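Local coordinates for protein putative D-lactate dehydrogenase (Chlamydomonas reinhardtii, PDB 4ZGS) that acts as the pyruvate reductase of the algal chloroplast, probably converting pyruvate to D-lactate during fermentation with NAD as its cofactor, at residues Arg36-Ser41 with Asp60-Glu65; Gln74-Tyr79 with Ala101-Ile106; Asp279-Gly284 with Leu325-Val330; Gln247-Glu252 with Gly270-Ala275; Ala193-Lys198 with Glu216-Pro221. All coordinates share one frame; numbering follows the deposited sequence.

Contact 1: Arg36-Ser41 with Asp60-Glu65; sequences RCICYS and DTYFVE
Tyr62 N donates to Cys37 O at 2.7 Å, and Cys39 N donates to Tyr62 O, also at 2.7 Å. This is the parallel strand pair of a beta-alpha-beta unit, in which helix 44-57 carries the chain from strand 36-39 over to strand 60-63, the outermost strand of its sheet within the chain. Past the end of the strands the pairing goes on with Val64 N to Cys39 O at 2.9 Å, while at the start Cys37 N to Asp60 O is weak. Beside that weak end, Arg36 and Asp60 form a salt bridge, NH1 to OD2 at 3.4 Å. The carboxylate oxygen comes in at the guanidinium edge, near its plane, yet the two flat groups are turned 68° from each other. The same guanidinium also makes a cation-pi contact with Tyr79.

Packing divides between the two faces of the sheet. On one, Ile38 lies alongside Tyr62 pointing the same way; its CG1 is anti to the backbone N (chi1 -180°), and an extended chi2 carries CD1 on, to 3.7 Å from CD2 of the Tyr62 ring. Val64 CG1 sits over a face of that ring, offset toward the rim, and touches Ile38 CD1 as well. Tyr62 further packs on Tyr62 of the second subunit. The other face carries Cys37, Thr61, Cys39 and Phe63, with helix 44-57 against it: Met54 and Ala51 meet Phe63. Here Cys39 makes a sulfur-aromatic contact, its SG 4.8 Å from the centroid of the Phe63 ring and 47° off the ring normal.

Contact 2: Gln74-Tyr79 with Ala101-Ile106; sequences QLARGY and AGVKLI
A single hydrogen bond ties the two segments together: Gly78 N gives its proton to Ala101 O at 3.0 Å, with an N-H...O angle of 168°. The donor stands 21° out of the carbonyl plane. Each partner belongs to a compact backbone motif. Gly78 is the third residue of a type II beta turn, Ala76 to Tyr79, closed by Tyr79 N to Ala76 O at 2.9 Å. Ala101 comes at the end of helix 92-101, which finishes in a Schellman motif with Gly102 at positive phi. With the backbone turned as it is at Gly78 and Gly102, a side chain would collide with the carbonyl oxygen of the residue before.

Van der Waals packing does the rest, and it is small. Ala101 CB points at the turn and touches Ala76 O at 3.5 Å. The methyl of Ala76 is 4.2 Å from Ala101 CB and 3.9 Å from Val103 CG1. That branch of Val103 is anti to its own carbonyl carbon (chi1 -45°), a setting that carries it over to the turn, where it lies against Tyr79 O at 3.1 Å, with Tyr79 CB farther off at 4.4 Å. Ala76 also leans on Ile38 and Tyr40.

In the fold, the turn leads into strand 81-84, and Gly102 to Lys104 lead from the helix into the neighbouring strand 105-108, so the contact clips together the entrances of two adjacent strands. Chemically, the Gly78 amide supplies a donor to a carbonyl at the C-terminal end of a helix, where the helix itself provides no further amides, while small methyl groups let the backbones come close.

Contact 3: Asp279-Gly284 with Leu325-Val330; sequences DALESG and LSYPQV
Glu282 and Tyr327 each hold CG anti to their own carbonyl carbon, and from there the extended glutamate chain (chi2 168° at CD) runs on to the phenol. This is packing in the NAD-binding Rossmann domain, where helix 277-283 lies against the loop that turns into strand 330-332, outermost in its sheet within this chain. Tyr327 OH donates to Glu282 OE1, modelled at 2.5 Å, so short that the exact length is doubtful. The two side chains cross at about a right angle, with the carboxylate plane 30° from the ring plane, and Glu282 CG lies at the ring edge. Glu282 OE2 has a second partner, a salt bridge with Arg319 of the third subunit, and Trp317 of that subunit stacks on the Tyr327 ring; the pair therefore sits at a subunit interface.

Leu281, one residue earlier on the helix, supplies the apolar half. Its CD2 branch rests on Gln329 CG at 3.8 Å. The other branch, CD1, touches Val330 CG2 at 3.9 Å and makes a CH-pi contact with Tyr327, sitting over the centre of the ring face, 4.1 Å from the centroid and 11° off the normal.

Contact 4: Gln247-Glu252 with Gly270-Ala275; sequences QLINKE and GLIDSA
Ile249 and Ile272 form a single backbone bridge, with Ile249 N bonded to Leu271 O and Asp273 N to Ile249 O, both at 2.9 Å, and Gln247 N to Gly270 O adds a third bond of the same length. The contact joins two connections of the Rossmann domain: one follows strand 234-237 and the other follows its sheet neighbour, strand 261-265. Leu248, between the bonded Gln247 and Ile249, has its side chain about 5 Å from the bound NAD.

The main side-chain contact is between Gln247 and Asp273. The glutamine chain is extended beyond CG, and its flat amide lies stacked on the carboxylate, the planes 20° apart; the closest atoms are Gln247 CD and Asp273 CB at 3.7 Å, and NE2 is 4.0 Å from Asp273 CG. Asp273 CG is anti to its backbone N (chi1 168°), which puts it beside that amide. The end of Asn250 leads away from segment 270-275 and N-caps helix 251-254, with OD1 accepting a bond from Ser253 N. On the buried side, Ile249 and Ile272 both pack on Leu237 and Leu263 and meet each other through Ile249 CB and Ile272 CG1, 4.1 Å apart.

Contact 5: Ala193-Lys198 with Glu216-Pro221; sequences AARILK and EAMGIP
Met218 meets Arg195 at the root of its side chain, while the flat guanidinium is led away from segment 216-221 and takes no part on face or edge. Arg195 NE binds Gln192 OE1 one turn earlier, and NH2 reaches Ile200 O of the fourth subunit, so the arginine spends its polar end on its own helix and on a subunit interface. No ring or other flat side chain enters the contact, which is mainly van der Waals packing in the Rossmann domain. Helix 188-200, which begins at the NAD-binding residues Ala188 and Ile189, is met here by the turn after helix 213-216.

That turn is a type I beta turn from Glu216 to Gly219, closed by Gly219 N to Glu216 O at 2.7 Å, and Gly219 with its positive phi completes a Schellman motif. From it Met218 points at the helix. Its SD lies against the backbone of Arg195, 3.5 Å from CA, and CE comes within 4.1 Å of Arg195 CB.

Lys198, one turn further on, has a chain bent at chi2 (71°). Its CE passes 4.0 Å from Met218 O, and NZ stands 3.8 Å from Gly219 O, a proximity too long to count as a bond. Ile220 packs between helix 188-200 and strand 203-207, touching Val204 and Ala206 of the strand. Its CD1 is 4.2 Å from Lys198 CB and, more closely, 3.7 Å from Ala194 CB.

Contacts 1 and 2 lie on the opposite side of the chain's centre from contacts 3, 4 and 5. They belong to the five-stranded parallel sheet; their centres are about 10 Å apart and they touch, for example through Arg36 and Tyr62 on Tyr79 and Tyr40 on Ala76. Contacts 5, 4 and 3 follow in that order along the chain, all in the NAD-binding domain with its six-stranded parallel sheet. Contacts 3 and 4 adjoin in sequence, centres about 15 Å apart; contact 5, beside outermost strand 203-207, is about 26 Å from contact 4 between centres. As in other D-2-hydroxyacid dehydrogenases, the cofactor probably lies in the cleft between two domains; subunit neighbours touch contacts 1, 3 and 5.

Contact 1: Arg36-Ser41 with Asp60-Glu65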
# COMPACT_ATOMS: atom_id res chain seq x y z
N ARG A 36 -40.38 -18.71 -2.87
CA ARG A 36 -39.90 -17.50 -2.20
C ARG A 36 -38.55 -17.79 -1.56
O ARG A 36 -38.46 -18.59 -0.61
CB ARG A 36 -40.88 -17.00 -1.15
CG ARG A 36 -42.13 -16.30 -1.69
CD ARG A 36 -43.05 -15.93 -0.55
NE ARG A 36 -42.46 -14.94 0.36
CZ ARG A 36 -42.46 -13.62 0.17
NH1 ARG A 36 -42.99 -13.09 -0.92
NH2 ARG A 36 -41.90 -12.83 1.07
N CYS A 37 -37.52 -17.10 -2.05
CA CYS A 37 -36.14 -17.34 -1.65
C CYS A 37 -35.49 -16.15 -0.94
O CYS A 37 -35.52 -15.02 -1.43
CB CYS A 37 -35.31 -17.69 -2.86
SG CYS A 37 -35.79 -19.14 -3.78
N ILE A 38 -34.89 -16.39 0.23
CA ILE A 38 -34.10 -15.35 0.86
C ILE A 38 -32.60 -15.73 0.82
O ILE A 38 -32.27 -16.88 1.10
CB ILE A 38 -34.59 -15.09 2.33
CG1 ILE A 38 -33.76 -13.99 3.02
CG2 ILE A 38 -34.58 -16.36 3.16
CD1 ILE A 38 -34.43 -13.40 4.29
N CYS A 39 -31.72 -14.79 0.46
CA CYS A 39 -30.26 -15.04 0.45
C CYS A 39 -29.49 -14.15 1.43
O CYS A 39 -29.52 -12.92 1.35
CB CYS A 39 -29.64 -14.83 -0.95
SG CYS A 39 -30.15 -16.09 -2.15
N TYR A 40 -28.83 -14.81 2.38
CA TYR A 40 -28.00 -14.13 3.35
C TYR A 40 -26.58 -13.81 2.87
O TYR A 40 -26.04 -14.45 1.97
CB TYR A 40 -28.00 -14.95 4.62
CG TYR A 40 -29.36 -14.91 5.26
CD1 TYR A 40 -30.35 -15.81 4.89
CD2 TYR A 40 -29.68 -13.96 6.21
CE1 TYR A 40 -31.62 -15.77 5.47
CE2 TYR A 40 -30.93 -13.91 6.80
CZ TYR A 40 -31.91 -14.82 6.42
OH TYR A 40 -33.18 -14.79 7.00
N SER A 41 -25.97 -12.80 3.48
CA SER A 41 -24.61 -12.41 3.08
C SER A 41 -24.51 -12.00 1.61
O SER A 41 -23.59 -12.43 0.92
CB SER A 41 -23.60 -13.53 3.35
OG SER A 41 -23.59 -13.89 4.72
N ASP A 60 -40.15 -13.99 -6.55
CA ASP A 60 -39.85 -13.21 -5.35
C ASP A 60 -38.58 -13.75 -4.76
O ASP A 60 -38.52 -14.91 -4.34
CB ASP A 60 -40.96 -13.30 -4.29
CG ASP A 60 -42.26 -12.66 -4.74
OD1 ASP A 60 -42.20 -11.69 -5.53
OD2 ASP A 60 -43.35 -13.12 -4.31
N THR A 61 -37.54 -12.93 -4.76
CA THR A 61 -36.27 -13.31 -4.18
C THR A 61 -35.74 -12.14 -3.35
O THR A 61 -35.59 -11.03 -3.85
CB THR A 61 -35.26 -13.76 -5.26
OG1 THR A 61 -35.38 -12.91 -6.40
CG2 THR A 61 -35.57 -15.19 -5.70
N TYR A 62 -35.51 -12.41 -2.06
CA TYR A 62 -35.07 -11.42 -1.08
C TYR A 62 -33.55 -11.49 -0.84
O TYR A 62 -33.01 -12.53 -0.41
CB TYR A 62 -35.81 -11.63 0.23
CG TYR A 62 -35.63 -10.53 1.26
CD1 TYR A 62 -34.86 -9.40 1.00
CD2 TYR A 62 -36.19 -10.66 2.53
CE1 TYR A 62 -34.69 -8.42 1.96
CE2 TYR A 62 -36.03 -9.71 3.48
CZ TYR A 62 -35.28 -8.59 3.20
OH TYR A 62 -35.14 -7.64 4.20
N PHE A 63 -32.83 -10.42 -1.16
CA PHE A 63 -31.38 -10.41 -0.92
C PHE A 63 -31.00 -9.56 0.30
O PHE A 63 -31.14 -8.34 0.28
CB PHE A 63 -30.65 -9.93 -2.18
CG PHE A 63 -30.70 -10.92 -3.33
CD1 PHE A 63 -29.80 -11.98 -3.38
CD2 PHE A 63 -31.69 -10.82 -4.31
CE1 PHE A 63 -29.85 -12.91 -4.45
CE2 PHE A 63 -31.76 -11.76 -5.36
CZ PHE A 63 -30.84 -12.80 -5.43
N VAL A 64 -30.57 -10.22 1.38
CA VAL A 64 -30.14 -9.54 2.61
C VAL A 64 -28.61 -9.44 2.70
O VAL A 64 -27.91 -10.45 2.57
CB VAL A 64 -30.72 -10.23 3.89
CG1 VAL A 64 -32.24 -10.41 3.78
CG2 VAL A 64 -30.03 -11.55 4.18
N GLU A 65 -28.10 -8.22 2.88
CA GLU A 65 -26.65 -8.05 2.90
C GLU A 65 -25.95 -8.62 4.14
O GLU A 65 -25.00 -9.37 3.99
CB GLU A 65 -26.28 -6.59 2.68
CG GLU A 65 -27.00 -6.00 1.48
CD GLU A 65 -26.51 -4.60 1.10
OE1 GLU A 65 -25.77 -3.98 1.90
OE2 GLU A 65 -26.86 -4.13 -0.00

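Contact 2: Gln74-Tyr79 with Ala101-Ile106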
# COMPACT_ATOMS: atom_id res chain seq x y z
N GLN A 74 -35.12 -13.83 11.45
CA GLN A 74 -36.46 -13.32 11.53
C GLN A 74 -36.83 -12.60 10.24
O GLN A 74 -38.00 -12.27 10.01
CB GLN A 74 -36.55 -12.41 12.75
CG GLN A 74 -36.16 -13.19 14.01
CD GLN A 74 -35.99 -12.33 15.24
OE1 GLN A 74 -35.68 -11.14 15.14
NE2 GLN A 74 -36.19 -12.92 16.41
N LEU A 75 -35.82 -12.39 9.41
CA LEU A 75 -35.99 -11.79 8.09
C LEU A 75 -36.59 -12.79 7.08
O LEU A 75 -37.12 -12.38 6.05
CB LEU A 75 -34.65 -11.29 7.55
CG LEU A 75 -34.04 -9.97 8.07
CD1 LEU A 75 -32.58 -9.82 7.57
CD2 LEU A 75 -34.90 -8.74 7.74
N ALA A 76 -36.52 -14.07 7.42
CA ALA A 76 -36.85 -15.16 6.50
C ALA A 76 -38.31 -15.55 6.62
O ALA A 76 -38.73 -16.56 6.04
CB ALA A 76 -35.96 -16.36 6.76
N ARG A 77 -39.05 -14.76 7.38
CA ARG A 77 -40.47 -15.01 7.63
C ARG A 77 -41.27 -15.05 6.32
O ARG A 77 -41.29 -14.08 5.55
CB ARG A 77 -41.02 -13.90 8.52
CG ARG A 77 -42.41 -14.11 9.04
CD ARG A 77 -42.83 -12.79 9.62
NE ARG A 77 -41.91 -12.29 10.64
CZ ARG A 77 -42.02 -11.10 11.22
NH1 ARG A 77 -43.00 -10.28 10.86
NH2 ARG A 77 -41.13 -10.71 12.13
N GLY A 78 -41.95 -16.16 6.08
CA GLY A 78 -42.75 -16.27 4.87
C GLY A 78 -41.98 -16.95 3.75
O GLY A 78 -42.58 -17.42 2.80
N TYR A 79 -40.66 -16.98 3.85
CA TYR A 79 -39.85 -17.55 2.79
C TYR A 79 -39.66 -19.07 2.84
O TYR A 79 -39.70 -19.71 3.89
CB TYR A 79 -38.49 -16.86 2.73
CG TYR A 79 -38.61 -15.45 2.22
CD1 TYR A 79 -38.42 -15.16 0.87
CD2 TYR A 79 -38.95 -14.41 3.06
CE1 TYR A 79 -38.54 -13.88 0.39
CE2 TYR A 79 -39.06 -13.12 2.59
CZ TYR A 79 -38.86 -12.86 1.25
OH TYR A 79 -38.97 -11.59 0.78
N ALA A 101 -40.06 -19.52 10.77
CA ALA A 101 -40.25 -18.57 9.69
C ALA A 101 -40.94 -19.27 8.52
O ALA A 101 -41.63 -18.62 7.72
CB ALA A 101 -38.90 -17.97 9.25
N GLY A 102 -40.81 -20.59 8.45
CA GLY A 102 -41.43 -21.32 7.37
C GLY A 102 -40.51 -21.93 6.34
O GLY A 102 -40.98 -22.64 5.45
N VAL A 103 -39.21 -21.65 6.41
CA VAL A 103 -38.27 -22.20 5.42
C VAL A 103 -38.03 -23.71 5.64
O VAL A 103 -37.68 -24.14 6.74
CB VAL A 103 -36.88 -21.45 5.45
CG1 VAL A 103 -37.06 -19.93 5.49
CG2 VAL A 103 -36.02 -21.91 6.60
N LYS A 104 -38.31 -24.51 4.60
CA LYS A 104 -38.00 -25.94 4.64
C LYS A 104 -36.72 -26.35 3.92
O LYS A 104 -36.33 -27.51 4.01
CB LYS A 104 -39.15 -26.77 4.05
CG LYS A 104 -40.36 -26.97 4.93
CD LYS A 104 -41.16 -25.71 5.20
CE LYS A 104 -42.34 -26.03 6.12
NZ LYS A 104 -43.18 -24.84 6.43
N LEU A 105 -36.03 -25.43 3.26
CA LEU A 105 -34.81 -25.81 2.55
C LEU A 105 -33.71 -24.79 2.73
O LEU A 105 -33.92 -23.58 2.58
CB LEU A 105 -35.08 -26.00 1.06
CG LEU A 105 -33.84 -26.36 0.25
CD1 LEU A 105 -33.43 -27.78 0.60
CD2 LEU A 105 -34.13 -26.24 -1.23
N ILE A 106 -32.52 -25.28 3.05
CA ILE A 106 -31.37 -24.42 3.10
C ILE A 106 -30.45 -24.80 1.96
O ILE A 106 -29.99 -25.94 1.90
CB ILE A 106 -30.64 -24.52 4.46
CG1 ILE A 106 -31.41 -23.77 5.54
CG2 ILE A 106 -29.20 -24.00 4.36
CD1 ILE A 106 -30.89 -24.00 6.93

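Contact 3: Asp279-Gly284 with Leu325-Val330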
# COMPACT_ATOMS: atom_id res chain seq x y z
N ASP A 279 10.20 -20.13 12.13
CA ASP A 279 11.56 -20.62 12.27
C ASP A 279 12.12 -21.00 10.92
O ASP A 279 13.25 -20.66 10.59
CB ASP A 279 11.62 -21.85 13.17
CG ASP A 279 11.29 -21.54 14.61
OD1 ASP A 279 11.35 -20.36 15.03
OD2 ASP A 279 10.95 -22.52 15.33
N ALA A 280 11.28 -21.67 10.13
CA ALA A 280 11.68 -22.23 8.86
C ALA A 280 11.86 -21.13 7.84
O ALA A 280 12.81 -21.15 7.05
CB ALA A 280 10.66 -23.22 8.39
N LEU A 281 10.99 -20.14 7.89
CA LEU A 281 11.11 -18.97 7.03
C LEU A 281 12.38 -18.18 7.34
O LEU A 281 13.07 -17.69 6.44
CB LEU A 281 9.92 -18.05 7.21
CG LEU A 281 8.64 -18.38 6.46
CD1 LEU A 281 7.56 -17.45 6.98
CD2 LEU A 281 8.86 -18.22 4.96
N GLU A 282 12.67 -18.03 8.63
CA GLU A 282 13.82 -17.26 9.05
C GLU A 282 15.12 -18.03 8.91
O GLU A 282 16.18 -17.43 8.75
CB GLU A 282 13.63 -16.75 10.48
CG GLU A 282 12.66 -15.56 10.56
CD GLU A 282 12.22 -15.23 11.96
OE1 GLU A 282 11.27 -14.43 12.12
OE2 GLU A 282 12.82 -15.76 12.91
N SER A 283 15.06 -19.36 8.94
CA SER A 283 16.27 -20.17 8.73
C SER A 283 16.55 -20.36 7.24
O SER A 283 17.63 -20.78 6.84
CB SER A 283 16.16 -21.55 9.41
OG SER A 283 15.11 -22.34 8.88
N GLY A 284 15.54 -20.06 6.42
CA GLY A 284 15.66 -20.25 4.99
C GLY A 284 15.23 -21.63 4.50
O GLY A 284 15.25 -21.90 3.29
N LEU A 325 2.02 -12.37 7.70
CA LEU A 325 1.83 -11.41 6.61
C LEU A 325 2.99 -10.41 6.52
O LEU A 325 3.09 -9.64 5.58
CB LEU A 325 0.52 -10.66 6.81
CG LEU A 325 -0.71 -11.57 6.87
CD1 LEU A 325 -1.92 -10.78 7.25
CD2 LEU A 325 -0.94 -12.26 5.49
N SER A 326 3.84 -10.40 7.54
CA SER A 326 4.98 -9.47 7.58
C SER A 326 6.15 -9.85 6.63
O SER A 326 6.98 -9.00 6.26
CB SER A 326 5.50 -9.37 8.99
OG SER A 326 6.46 -8.36 9.01
N TYR A 327 6.24 -11.13 6.28
CA TYR A 327 7.38 -11.60 5.52
C TYR A 327 7.28 -11.26 4.03
O TYR A 327 6.20 -11.31 3.44
CB TYR A 327 7.53 -13.10 5.72
CG TYR A 327 7.93 -13.43 7.13
CD1 TYR A 327 7.00 -13.42 8.15
CD2 TYR A 327 9.25 -13.73 7.45
CE1 TYR A 327 7.37 -13.72 9.45
CE2 TYR A 327 9.63 -14.02 8.75
CZ TYR A 327 8.69 -14.02 9.74
OH TYR A 327 9.05 -14.33 11.03
N PRO A 328 8.42 -10.83 3.45
CA PRO A 328 8.47 -10.43 2.04
C PRO A 328 8.31 -11.66 1.11
O PRO A 328 7.87 -11.48 -0.03
CB PRO A 328 9.86 -9.81 1.90
CG PRO A 328 10.67 -10.47 2.97
CD PRO A 328 9.73 -10.72 4.12
N GLN A 329 8.67 -12.86 1.58
CA GLN A 329 8.56 -14.07 0.74
C GLN A 329 7.25 -14.83 0.97
O GLN A 329 7.12 -15.97 0.53
CB GLN A 329 9.73 -15.03 0.93
CG GLN A 329 9.76 -15.73 2.27
CD GLN A 329 10.35 -14.84 3.36
OE1 GLN A 329 10.06 -13.64 3.40
NE2 GLN A 329 11.18 -15.42 4.23
N VAL A 330 6.33 -14.24 1.73
CA VAL A 330 4.99 -14.81 1.94
C VAL A 330 3.91 -14.04 1.17
O VAL A 330 3.95 -12.81 1.09
CB VAL A 330 4.61 -14.82 3.37
CG1 VAL A 330 3.11 -14.96 3.51
CG2 VAL A 330 5.39 -15.91 4.12

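Contact 4: Gln247-Glu252 with Gly270-Ala275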
# COMPACT_ATOMS: atom_id res chain seq x y z
N GLN A 247 -1.78 -31.46 9.95
CA GLN A 247 -0.46 -30.88 10.16
C GLN A 247 0.62 -31.72 9.48
O GLN A 247 1.72 -31.94 9.99
CB GLN A 247 -0.23 -30.67 11.65
CG GLN A 247 -1.04 -29.47 12.09
CD GLN A 247 -0.98 -29.18 13.55
OE1 GLN A 247 -0.42 -29.95 14.32
NE2 GLN A 247 -1.53 -28.04 13.94
N LEU A 248 0.26 -32.14 8.28
CA LEU A 248 1.16 -32.79 7.35
C LEU A 248 2.46 -32.03 7.29
O LEU A 248 3.54 -32.63 7.34
CB LEU A 248 0.50 -32.86 5.98
CG LEU A 248 1.20 -33.63 4.89
CD1 LEU A 248 0.63 -35.03 4.76
CD2 LEU A 248 0.95 -32.84 3.63
N ILE A 249 2.34 -30.72 7.14
CA ILE A 249 3.48 -29.83 7.30
C ILE A 249 3.60 -29.40 8.77
O ILE A 249 2.71 -28.73 9.31
CB ILE A 249 3.34 -28.59 6.40
CG1 ILE A 249 3.09 -29.05 4.95
CG2 ILE A 249 4.51 -27.64 6.59
CD1 ILE A 249 4.24 -29.82 4.35
N ASN A 250 4.70 -29.77 9.40
CA ASN A 250 4.96 -29.43 10.78
C ASN A 250 6.44 -29.18 10.99
O ASN A 250 7.21 -29.11 10.02
CB ASN A 250 4.46 -30.52 11.72
CG ASN A 250 5.01 -31.91 11.37
OD1 ASN A 250 6.15 -32.05 10.91
ND2 ASN A 250 4.20 -32.93 11.60
N LYS A 251 6.84 -29.03 12.24
CA LYS A 251 8.22 -28.69 12.54
C LYS A 251 9.18 -29.74 12.00
O LYS A 251 10.24 -29.40 11.46
CB LYS A 251 8.43 -28.54 14.05
CG LYS A 251 9.84 -28.14 14.42
CD LYS A 251 10.04 -28.20 15.92
CE LYS A 251 11.34 -27.53 16.33
NZ LYS A 251 11.38 -27.41 17.81
N GLU A 252 8.80 -31.00 12.16
CA GLU A 252 9.63 -32.13 11.78
C GLU A 252 9.70 -32.34 10.28
O GLU A 252 10.79 -32.41 9.71
CB GLU A 252 9.12 -33.42 12.44
CG GLU A 252 9.39 -33.50 13.94
CD GLU A 252 8.61 -32.48 14.75
OE1 GLU A 252 7.72 -31.81 14.17
OE2 GLU A 252 8.89 -32.31 15.95
N GLY A 270 -5.63 -26.53 8.07
CA GLY A 270 -5.23 -27.61 8.95
C GLY A 270 -4.06 -28.46 8.45
O GLY A 270 -3.50 -29.24 9.22
N LEU A 271 -3.72 -28.36 7.17
CA LEU A 271 -2.61 -29.15 6.63
C LEU A 271 -1.25 -28.65 7.11
O LEU A 271 -0.27 -29.37 7.03
CB LEU A 271 -2.62 -29.14 5.10
CG LEU A 271 -3.89 -29.66 4.44
CD1 LEU A 271 -3.81 -29.44 2.96
CD2 LEU A 271 -4.06 -31.12 4.77
N ILE A 272 -1.23 -27.41 7.57
CA ILE A 272 0.00 -26.75 8.01
C ILE A 272 -0.05 -26.34 9.46
O ILE A 272 -1.06 -25.80 9.91
CB ILE A 272 0.28 -25.48 7.20
CG1 ILE A 272 0.46 -25.79 5.71
CG2 ILE A 272 1.50 -24.76 7.75
CD1 ILE A 272 0.71 -24.54 4.91
N ASP A 273 1.02 -26.58 10.20
CA ASP A 273 1.08 -26.08 11.57
C ASP A 273 1.76 -24.73 11.53
O ASP A 273 2.98 -24.64 11.40
CB ASP A 273 1.82 -27.06 12.47
CG ASP A 273 2.17 -26.48 13.83
OD1 ASP A 273 1.58 -25.46 14.27
OD2 ASP A 273 3.04 -27.08 14.48
N SER A 274 0.97 -23.68 11.69
CA SER A 274 1.42 -22.32 11.41
C SER A 274 2.54 -21.90 12.35
O SER A 274 3.42 -21.14 11.96
CB SER A 274 0.25 -21.35 11.56
OG SER A 274 -0.85 -21.81 10.80
N ALA A 275 2.53 -22.39 13.57
CA ALA A 275 3.62 -22.06 14.48
C ALA A 275 4.99 -22.41 13.87
O ALA A 275 5.95 -21.65 13.99
CB ALA A 275 3.42 -22.75 15.84

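Contact 5: Ala193-Lys198 with Glu216-Pro221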
# COMPACT_ATOMS: atom_id res chain seq x y z
N ALA A 193 -3.58 -29.53 -11.07
CA ALA A 193 -2.37 -28.80 -10.71
C ALA A 193 -1.21 -29.49 -11.39
O ALA A 193 -0.36 -28.86 -12.00
CB ALA A 193 -2.18 -28.71 -9.19
N ALA A 194 -1.23 -30.81 -11.31
CA ALA A 194 -0.26 -31.66 -12.02
C ALA A 194 -0.29 -31.43 -13.54
O ALA A 194 0.77 -31.25 -14.14
CB ALA A 194 -0.51 -33.09 -11.71
N ARG A 195 -1.48 -31.40 -14.14
CA ARG A 195 -1.59 -31.16 -15.58
C ARG A 195 -0.96 -29.82 -15.96
O ARG A 195 -0.13 -29.76 -16.86
CB ARG A 195 -3.05 -31.18 -16.06
CG ARG A 195 -3.19 -30.87 -17.55
CD ARG A 195 -4.64 -30.72 -18.03
NE ARG A 195 -5.35 -29.64 -17.33
CZ ARG A 195 -5.17 -28.34 -17.59
NH1 ARG A 195 -5.85 -27.41 -16.90
NH2 ARG A 195 -4.29 -27.95 -18.51
N ILE A 196 -1.37 -28.74 -15.28
CA ILE A 196 -0.86 -27.39 -15.55
C ILE A 196 0.65 -27.27 -15.34
O ILE A 196 1.39 -26.70 -16.18
CB ILE A 196 -1.56 -26.33 -14.64
CG1 ILE A 196 -3.05 -26.20 -14.94
CG2 ILE A 196 -0.93 -24.98 -14.84
CD1 ILE A 196 -3.87 -25.55 -13.77
N LEU A 197 1.14 -27.80 -14.22
CA LEU A 197 2.55 -27.62 -13.89
C LEU A 197 3.46 -28.44 -14.84
O LEU A 197 4.54 -27.97 -15.21
CB LEU A 197 2.79 -27.95 -12.41
CG LEU A 197 2.29 -26.86 -11.41
CD1 LEU A 197 2.06 -27.38 -10.00
CD2 LEU A 197 3.27 -25.69 -11.37
N LYS A 198 3.01 -29.62 -15.26
CA LYS A 198 3.73 -30.42 -16.28
C LYS A 198 3.74 -29.63 -17.58
O LYS A 198 4.72 -29.58 -18.30
CB LYS A 198 3.06 -31.78 -16.48
CG LYS A 198 3.74 -32.72 -17.45
CD LYS A 198 5.02 -33.21 -16.83
CE LYS A 198 5.60 -34.42 -17.55
NZ LYS A 198 6.63 -35.05 -16.65
N GLU A 216 -1.06 -40.65 -13.92
CA GLU A 216 -0.12 -41.59 -14.51
C GLU A 216 -0.07 -41.45 -16.04
O GLU A 216 1.01 -41.40 -16.63
CB GLU A 216 -0.51 -43.00 -14.11
CG GLU A 216 -0.43 -43.19 -12.60
CD GLU A 216 -0.74 -44.61 -12.17
OE1 GLU A 216 -1.70 -45.19 -12.72
OE2 GLU A 216 -0.04 -45.11 -11.26
N ALA A 217 -1.22 -41.27 -16.67
CA ALA A 217 -1.29 -41.11 -18.12
C ALA A 217 -0.71 -39.80 -18.63
O ALA A 217 -0.69 -39.55 -19.83
CB ALA A 217 -2.71 -41.24 -18.58
N MET A 218 -0.37 -38.91 -17.71
CA MET A 218 0.33 -37.66 -18.03
C MET A 218 1.81 -37.91 -17.90
O MET A 218 2.64 -37.02 -18.12
CB MET A 218 -0.05 -36.53 -17.08
CG MET A 218 -1.47 -36.01 -17.12
SD MET A 218 -1.68 -34.63 -15.95
CE MET A 218 -3.10 -35.13 -14.96
N GLY A 219 2.15 -39.13 -17.50
CA GLY A 219 3.53 -39.50 -17.30
C GLY A 219 4.16 -38.88 -16.08
O GLY A 219 5.35 -38.55 -16.10
N ILE A 220 3.36 -38.68 -15.03
CA ILE A 220 3.86 -38.18 -13.76
C ILE A 220 4.01 -39.29 -12.73
O ILE A 220 3.02 -39.89 -12.34
CB ILE A 220 2.96 -37.10 -13.20
CG1 ILE A 220 3.00 -35.87 -14.11
CG2 ILE A 220 3.37 -36.77 -11.76
CD1 ILE A 220 1.94 -34.85 -13.80
N PRO A 221 5.24 -39.54 -12.25
CA PRO A 221 5.50 -40.63 -11.30
C PRO A 221 4.96 -40.39 -9.88
O PRO A 221 4.98 -39.27 -9.38
CB PRO A 221 7.03 -40.72 -11.28
CG PRO A 221 7.50 -39.39 -11.71
CD PRO A 221 6.47 -38.83 -12.65